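Local coordinates for putative oxygenase (Streptomyces coelicolor, PDB 2OG5), which catalyses the iron(II)- and 2-oxoglutarate-dependent 3-hydroxylation of L-asparagine to (2S,3S)-3-hydroxyasparagine, a building block of the calcium-dependent lipopeptide antibiotic, at residues T115-G120 with P318-T323; V155-P160 with D324-R329; D225-P230 with P251-D256. All blocks are in the same frame, centred on the assembly; numbering follows the deposited sequence. Where two conformers were deposited one is given.

Contact 1 of 3, residues T115-G120 with P318-T323; sequences TPRVNG and PRYDGT
Arg117 reaches Tyr320 by holding CG anti to its own backbone N (chi1 -160°) and then bending at chi3 (-53°), which lays the guanidinium over the backbone of the 318-323 loop. Two irregular loop segments of the jelly-roll oxygenase meet here. Residues 115-120 lie between strand 99-103 and helix 128-140; residues 318-323 are part of the loop between strands 309-313 and 326-333. Tyr320 O lies over one face of the guanidinium, 3.1 Å from Arg117 CZ, an electrostatic approach that is not a hydrogen bond because the N-H angles are poor. The Tyr320 ring is set obliquely to the guanidinium plane, and Arg117 CD comes to 4.2 Å from Tyr320 CB. At the far end of the ring, Tyr320 OH is hydrogen-bonded to Glu165, which ties the loop to another part of the chain.

The one hydrogen bond between the segments is nearly straight: Thr115 N gives to Gly322 O at 2.9 Å, 172° at the hydrogen. Thr115 OG1 is hydrogen-bonded to Asp324 O and Arg198. The backbone at Gly322 has a positive phi, a conformation that suits a residue without a side chain. Asp321 forms an Asx turn that braces the bend from within: its OD1 accepts from Thr323 N, and Thr323 OG1 donates to Asp321 OD1 at 2.6 Å, on the syn side of the carboxylate.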
# COMPACT_ATOMS: atom_id res chain seq x y z
N THR A 115 15.17 14.26 -1.22
CA THR A 115 14.67 12.91 -1.09
C THR A 115 15.73 12.03 -0.41
O THR A 115 16.88 12.03 -0.84
CB THR A 115 14.33 12.34 -2.47
OG1 THR A 115 13.39 13.21 -3.12
CG2 THR A 115 13.77 10.94 -2.37
N PRO A 116 15.35 11.30 0.66
CA PRO A 116 16.31 10.40 1.31
C PRO A 116 16.87 9.36 0.35
O PRO A 116 16.21 8.98 -0.61
CB PRO A 116 15.47 9.72 2.40
CG PRO A 116 14.31 10.58 2.62
CD PRO A 116 14.04 11.28 1.33
N ARG A 117 18.09 8.90 0.63
CA ARG A 117 18.83 8.04 -0.28
C ARG A 117 19.43 6.81 0.43
O ARG A 117 20.39 6.22 -0.06
CB ARG A 117 19.93 8.87 -0.93
CG ARG A 117 20.47 8.30 -2.20
CD ARG A 117 21.46 9.24 -2.85
NE ARG A 117 20.90 10.58 -3.03
CZ ARG A 117 21.62 11.68 -3.20
NH1 ARG A 117 22.94 11.64 -3.25
NH2 ARG A 117 20.99 12.84 -3.34
N VAL A 118 18.86 6.44 1.56
CA VAL A 118 19.31 5.27 2.32
C VAL A 118 18.22 4.22 2.31
O VAL A 118 17.04 4.55 2.22
CB VAL A 118 19.67 5.65 3.77
CG1 VAL A 118 20.84 6.62 3.77
CG2 VAL A 118 18.48 6.23 4.51
N ASN A 119 18.62 2.95 2.36
CA ASN A 119 17.65 1.87 2.44
C ASN A 119 17.06 1.82 3.84
O ASN A 119 17.73 2.13 4.82
CB ASN A 119 18.28 0.53 2.06
CG ASN A 119 17.25 -0.56 1.78
OD1 ASN A 119 17.48 -1.74 2.04
ND2 ASN A 119 16.09 -0.16 1.28
N GLY A 120 15.79 1.45 3.94
CA GLY A 120 15.14 1.35 5.25
C GLY A 120 14.70 2.70 5.81
O GLY A 120 14.36 2.80 6.99
N PRO A 318 16.88 6.73 -11.60
CA PRO A 318 17.02 7.78 -10.61
C PRO A 318 18.15 8.77 -10.91
O PRO A 318 19.15 8.40 -11.52
CB PRO A 318 17.33 7.01 -9.32
CG PRO A 318 16.80 5.66 -9.55
CD PRO A 318 17.05 5.39 -11.00
N ARG A 319 17.97 10.00 -10.46
CA ARG A 319 19.00 11.02 -10.56
C ARG A 319 20.00 10.94 -9.41
O ARG A 319 21.18 11.28 -9.57
CB ARG A 319 18.37 12.41 -10.57
CG ARG A 319 17.52 12.71 -11.80
CD ARG A 319 16.77 13.99 -11.61
NE ARG A 319 16.07 14.42 -12.82
CZ ARG A 319 15.30 15.50 -12.89
NH1 ARG A 319 15.09 16.27 -11.82
NH2 ARG A 319 14.71 15.80 -14.04
N TYR A 320 19.51 10.53 -8.24
CA TYR A 320 20.29 10.52 -6.99
C TYR A 320 20.91 11.89 -6.68
O TYR A 320 22.08 11.98 -6.29
CB TYR A 320 21.35 9.41 -7.01
CG TYR A 320 20.80 8.00 -7.17
CD1 TYR A 320 19.77 7.53 -6.34
CD2 TYR A 320 21.31 7.13 -8.12
CE1 TYR A 320 19.28 6.24 -6.47
CE2 TYR A 320 20.82 5.83 -8.25
CZ TYR A 320 19.80 5.40 -7.42
OH TYR A 320 19.33 4.12 -7.56
N ASP A 321 20.12 12.94 -6.85
CA ASP A 321 20.55 14.31 -6.58
C ASP A 321 19.62 15.01 -5.58
O ASP A 321 19.67 16.23 -5.44
CB ASP A 321 20.63 15.11 -7.88
CG ASP A 321 19.27 15.28 -8.55
OD1 ASP A 321 18.27 14.70 -8.06
OD2 ASP A 321 19.22 16.00 -9.57
N GLY A 322 18.75 14.23 -4.93
CA GLY A 322 17.81 14.75 -3.93
C GLY A 322 16.46 15.15 -4.50
O GLY A 322 15.60 15.63 -3.75
N THR A 323 16.26 14.97 -5.80
CA THR A 323 15.03 15.40 -6.48
C THR A 323 14.14 14.23 -6.92
O THR A 323 13.10 14.43 -7.54
CB THR A 323 15.32 16.31 -7.71
OG1 THR A 323 15.90 15.54 -8.77
CG2 THR A 323 16.28 17.46 -7.33

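Contact 2 of 3, residues V155-P160 with D324-R329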
# COMPACT_ATOMS: atom_id res chain seq x y z
N VAL A 155 5.11 4.52 9.15
CA VAL A 155 5.19 5.38 7.96
C VAL A 155 6.56 5.15 7.31
O VAL A 155 7.60 5.51 7.89
CB VAL A 155 4.97 6.86 8.32
CG1 VAL A 155 5.08 7.72 7.07
CG2 VAL A 155 3.60 7.06 9.01
N GLN A 156 6.55 4.59 6.11
CA GLN A 156 7.78 4.09 5.46
C GLN A 156 8.03 4.84 4.16
O GLN A 156 7.10 5.11 3.40
CB GLN A 156 7.64 2.59 5.19
CG GLN A 156 7.24 1.80 6.44
CD GLN A 156 7.01 0.31 6.23
OE1 GLN A 156 7.21 -0.22 5.13
NE2 GLN A 156 6.57 -0.36 7.29
N ASP A 157 9.29 5.14 3.89
CA ASP A 157 9.64 5.87 2.68
C ASP A 157 9.80 4.94 1.50
O ASP A 157 10.33 3.82 1.62
CB ASP A 157 10.95 6.65 2.87
CG ASP A 157 10.82 7.78 3.86
OD1 ASP A 157 9.81 8.49 3.84
OD2 ASP A 157 11.76 7.99 4.67
N VAL A 158 9.31 5.39 0.35
CA VAL A 158 9.54 4.70 -0.92
C VAL A 158 10.41 5.64 -1.75
O VAL A 158 9.92 6.64 -2.30
CB VAL A 158 8.21 4.36 -1.61
CG1 VAL A 158 8.46 3.56 -2.88
CG2 VAL A 158 7.30 3.58 -0.66
N VAL A 159 11.72 5.35 -1.80
CA VAL A 159 12.73 6.21 -2.42
C VAL A 159 13.82 5.34 -3.02
O VAL A 159 14.16 4.30 -2.46
CB VAL A 159 13.36 7.19 -1.40
CG1 VAL A 159 12.31 8.16 -0.85
CG2 VAL A 159 14.03 6.44 -0.24
N PRO A 160 14.36 5.74 -4.18
CA PRO A 160 15.39 4.91 -4.80
C PRO A 160 16.74 5.05 -4.10
O PRO A 160 17.13 6.15 -3.75
CB PRO A 160 15.46 5.46 -6.22
CG PRO A 160 15.08 6.90 -6.09
CD PRO A 160 14.04 6.93 -5.00
N ASP A 324 14.55 13.01 -6.60
CA ASP A 324 13.81 11.82 -7.03
C ASP A 324 12.46 11.62 -6.34
O ASP A 324 12.16 12.22 -5.32
CB ASP A 324 14.66 10.55 -6.82
CG ASP A 324 15.80 10.44 -7.81
OD1 ASP A 324 15.53 10.41 -9.04
OD2 ASP A 324 16.96 10.34 -7.36
N ARG A 325 11.67 10.75 -6.98
CA ARG A 325 10.39 10.24 -6.48
C ARG A 325 10.44 9.94 -4.99
O ARG A 325 11.34 9.25 -4.54
CB ARG A 325 10.09 8.95 -7.25
CG ARG A 325 8.72 8.33 -7.06
CD ARG A 325 8.62 7.09 -7.96
NE ARG A 325 7.28 6.51 -8.08
CZ ARG A 325 6.85 5.42 -7.44
NH1 ARG A 325 7.63 4.79 -6.57
NH2 ARG A 325 5.63 4.98 -7.65
N TRP A 326 9.46 10.42 -4.24
CA TRP A 326 9.37 10.18 -2.80
C TRP A 326 7.91 9.93 -2.44
O TRP A 326 7.10 10.86 -2.52
CB TRP A 326 9.89 11.39 -2.02
CG TRP A 326 10.05 11.20 -0.53
CD1 TRP A 326 9.70 10.10 0.22
CD2 TRP A 326 10.57 12.16 0.40
NE1 TRP A 326 10.00 10.31 1.53
CE2 TRP A 326 10.52 11.57 1.68
CE3 TRP A 326 11.08 13.46 0.28
CZ2 TRP A 326 10.96 12.22 2.82
CZ3 TRP A 326 11.52 14.11 1.43
CH2 TRP A 326 11.45 13.49 2.68
N LEU A 327 7.58 8.69 -2.09
CA LEU A 327 6.27 8.38 -1.50
C LEU A 327 6.48 7.99 -0.05
O LEU A 327 7.55 7.54 0.33
CB LEU A 327 5.57 7.22 -2.21
CG LEU A 327 5.64 7.11 -3.72
CD1 LEU A 327 4.92 5.87 -4.23
CD2 LEU A 327 5.10 8.37 -4.40
N GLN A 328 5.43 8.16 0.75
CA GLN A 328 5.38 7.53 2.07
C GLN A 328 4.21 6.55 2.10
O GLN A 328 3.15 6.79 1.51
CB GLN A 328 5.32 8.57 3.18
CG GLN A 328 6.67 9.28 3.30
CD GLN A 328 6.79 10.25 4.44
OE1 GLN A 328 5.83 10.95 4.80
NE2 GLN A 328 7.99 10.33 5.01
N ARG A 329 4.44 5.42 2.76
CA ARG A 329 3.54 4.30 2.73
C ARG A 329 3.12 3.90 4.14
O ARG A 329 3.93 3.81 5.05
CB ARG A 329 4.24 3.11 2.07
CG ARG A 329 3.32 1.90 1.89
CD ARG A 329 4.04 0.78 1.23
NE ARG A 329 5.10 0.26 2.08
CZ ARG A 329 6.02 -0.61 1.69
NH1 ARG A 329 6.03 -1.06 0.45
NH2 ARG A 329 6.95 -1.00 2.55
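Strands 156-158 and 326-329 run antiparallel, 4.5 Å apart at their closest with 148° between their directions, as neighbours in the larger sheet of the jelly-roll. Gln156 with Arg329 and Val158 with Leu327 are hydrogen-bonded pairs, each joined by two backbone hydrogen bonds; Asp157 with Gln328 is the non-hydrogen-bonded pair between them.

Gln156 and Arg329 share one face. Gln156 OE1, on a chain extended beyond CG, accepts from Arg329 NH2 at 2.7 Å, nearly along the C=O axis and in the guanidinium plane, although amide and guanidinium stand 70° apart. This should help fix the rotation of Arg329, a residue that binds L-asparagine; Asn170 and Glu181 of the same site lie beside it. Arg325, which binds 2-oxoglutarate, runs extended alongside Val158 in one of its two conformers. Separately, Val159 CG1 packs 3.4 Å from Trp326 CD1.

The face opposite Gln156 and Arg329 carries Asp157 and Gln328. Asp157 OD1 accepts from two side chains of 324-329, while OD2 is bonded to Ser121. Gln328 NE2 meets Asp157 OD1 at 2.8 Å with amide and carboxylate almost coplanar, whereas Trp326 NE1, in its own ring plane, comes down on Asp157 OD1 from above the carboxylate at 2.9 Å.

Contact 3 of 3, residues D225-P230 with P251-D256; sequences DALWAP and PVLLGD
Leu227 O, in helix 221-227, is gripped by two successive backbone N-H groups of segment 251-256. Val252 N reaches Leu227 O at 3.0 Å in the carbonyl plane, though with a bent N-H angle of 136°; Leu253 N, at 3.1 Å from the same oxygen, comes from well above that plane but is almost straight at 176°. Together they secure the helix to the strand.

Around this anchor the side chains close up. Leu227 CD2 lies 3.9 Å from Val252 CB, and Leu227 CB touches Leu253 CD1. In Trp228, chi1 (-76°) sets CG beside the backbone N, with the indole lying over Leu253. Leu253 CB sits directly over the centre of the six-membered ring of Trp228, 3.6 Å from the centroid: a CH-pi contact. Asp256 O lies at the ring edge, in its plane, while Arg257 adds a cation-pi contact and Pro260 also touches the indole. Pro251 CB fits against the carbonyls of Leu227 and Trp228, and Pro251 CA makes a CA-H...O contact with Ala229 O.

The contact thus packs helix 221-227 and the Trp228 indole that follows it against a two-stranded antiparallel hairpin, 253-255 with 260-262.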
# COMPACT_ATOMS: atom_id res chain seq x y z
N ASP A 225 -9.60 -22.82 -12.89
CA ASP A 225 -9.52 -24.05 -12.10
C ASP A 225 -8.17 -24.21 -11.40
O ASP A 225 -8.12 -24.58 -10.22
CB ASP A 225 -9.79 -25.28 -12.99
CG ASP A 225 -11.26 -25.45 -13.36
OD1 ASP A 225 -12.13 -24.77 -12.77
OD2 ASP A 225 -11.54 -26.29 -14.24
N ALA A 226 -7.08 -23.92 -12.11
CA ALA A 226 -5.74 -24.00 -11.52
C ALA A 226 -5.57 -23.04 -10.33
O ALA A 226 -5.01 -23.41 -9.31
CB ALA A 226 -4.67 -23.74 -12.59
N LEU A 227 -6.08 -21.82 -10.47
CA LEU A 227 -5.86 -20.78 -9.46
C LEU A 227 -6.60 -21.07 -8.15
O LEU A 227 -6.20 -20.58 -7.09
CB LEU A 227 -6.23 -19.39 -10.00
CG LEU A 227 -5.32 -18.86 -11.12
CD1 LEU A 227 -5.93 -17.61 -11.76
CD2 LEU A 227 -3.91 -18.59 -10.61
N TRP A 228 -7.67 -21.87 -8.23
CA TRP A 228 -8.40 -22.32 -7.04
C TRP A 228 -7.77 -23.54 -6.35
O TRP A 228 -8.18 -23.91 -5.25
CB TRP A 228 -9.86 -22.65 -7.39
CG TRP A 228 -10.73 -21.45 -7.58
CD1 TRP A 228 -11.19 -20.96 -8.76
CD2 TRP A 228 -11.23 -20.58 -6.55
NE1 TRP A 228 -11.94 -19.83 -8.54
CE2 TRP A 228 -11.99 -19.58 -7.19
CE3 TRP A 228 -11.11 -20.55 -5.16
CZ2 TRP A 228 -12.63 -18.56 -6.49
CZ3 TRP A 228 -11.75 -19.55 -4.47
CH2 TRP A 228 -12.50 -18.56 -5.13
N ALA A 229 -6.79 -24.17 -6.99
CA ALA A 229 -6.16 -25.38 -6.46
C ALA A 229 -4.98 -25.02 -5.57
O ALA A 229 -4.30 -24.01 -5.80
CB ALA A 229 -5.72 -26.29 -7.61
N PRO A 230 -4.70 -25.85 -4.55
CA PRO A 230 -3.58 -25.59 -3.64
C PRO A 230 -2.23 -25.96 -4.26
O PRO A 230 -1.56 -26.89 -3.79
CB PRO A 230 -3.91 -26.48 -2.44
CG PRO A 230 -4.61 -27.63 -3.03
CD PRO A 230 -5.43 -27.07 -4.16
N PRO A 251 -3.98 -22.11 -2.61
CA PRO A 251 -4.54 -21.45 -3.79
C PRO A 251 -4.18 -19.98 -3.90
O PRO A 251 -3.82 -19.35 -2.91
CB PRO A 251 -6.06 -21.59 -3.59
CG PRO A 251 -6.22 -22.63 -2.53
CD PRO A 251 -5.03 -22.45 -1.65
N VAL A 252 -4.31 -19.46 -5.12
CA VAL A 252 -4.18 -18.03 -5.38
C VAL A 252 -5.52 -17.34 -5.14
O VAL A 252 -5.56 -16.28 -4.53
CB VAL A 252 -3.66 -17.77 -6.80
CG1 VAL A 252 -3.93 -16.33 -7.23
CG2 VAL A 252 -2.16 -18.08 -6.87
N LEU A 253 -6.61 -17.95 -5.60
CA LEU A 253 -7.94 -17.38 -5.41
C LEU A 253 -8.55 -17.87 -4.10
O LEU A 253 -8.38 -19.03 -3.73
CB LEU A 253 -8.86 -17.72 -6.59
CG LEU A 253 -8.47 -17.10 -7.94
CD1 LEU A 253 -9.36 -17.64 -9.07
CD2 LEU A 253 -8.53 -15.57 -7.91
N LEU A 254 -9.26 -16.96 -3.43
CA LEU A 254 -9.82 -17.19 -2.09
C LEU A 254 -11.25 -16.67 -2.02
O LEU A 254 -11.58 -15.65 -2.64
CB LEU A 254 -8.99 -16.44 -1.03
CG LEU A 254 -7.49 -16.73 -0.98
CD1 LEU A 254 -6.76 -15.66 -0.20
CD2 LEU A 254 -7.26 -18.11 -0.38
N GLY A 255 -12.10 -17.35 -1.27
CA GLY A 255 -13.43 -16.84 -0.97
C GLY A 255 -14.49 -17.14 -2.02
O GLY A 255 -14.64 -18.28 -2.46
N ASP A 256 -15.25 -16.11 -2.40
CA ASP A 256 -16.40 -16.28 -3.30
C ASP A 256 -15.94 -16.59 -4.71
O ASP A 256 -14.92 -16.09 -5.16
CB ASP A 256 -17.25 -15.01 -3.30
CG ASP A 256 -18.51 -15.16 -4.12
OD1 ASP A 256 -19.43 -15.88 -3.66
OD2 ASP A 256 -18.57 -14.57 -5.22

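Overall arrangement
Contacts 1 and 2 are adjoining parts of one region, their centres about 9 Å apart. Residues 318-323 run directly into 324-329, and Asp324 couples the two contacts: its O lies 2.7 Å from Thr115 OG1 and its OD1 2.9 Å from Arg319 N. Contact 2 supplies Arg325 and Arg329 for 2-oxoglutarate and L-asparagine, and the side chain of Arg329 is about 4 Å from the sodium ion held by His179, Glu181 and His311, the iron ligands. Contact 3 lies across the chain's centre, its centre about 40 Å from that of contact 1 and 33 Å from that of contact 2; the side chain of Val252 comes within about 11 Å of the His179 side chain.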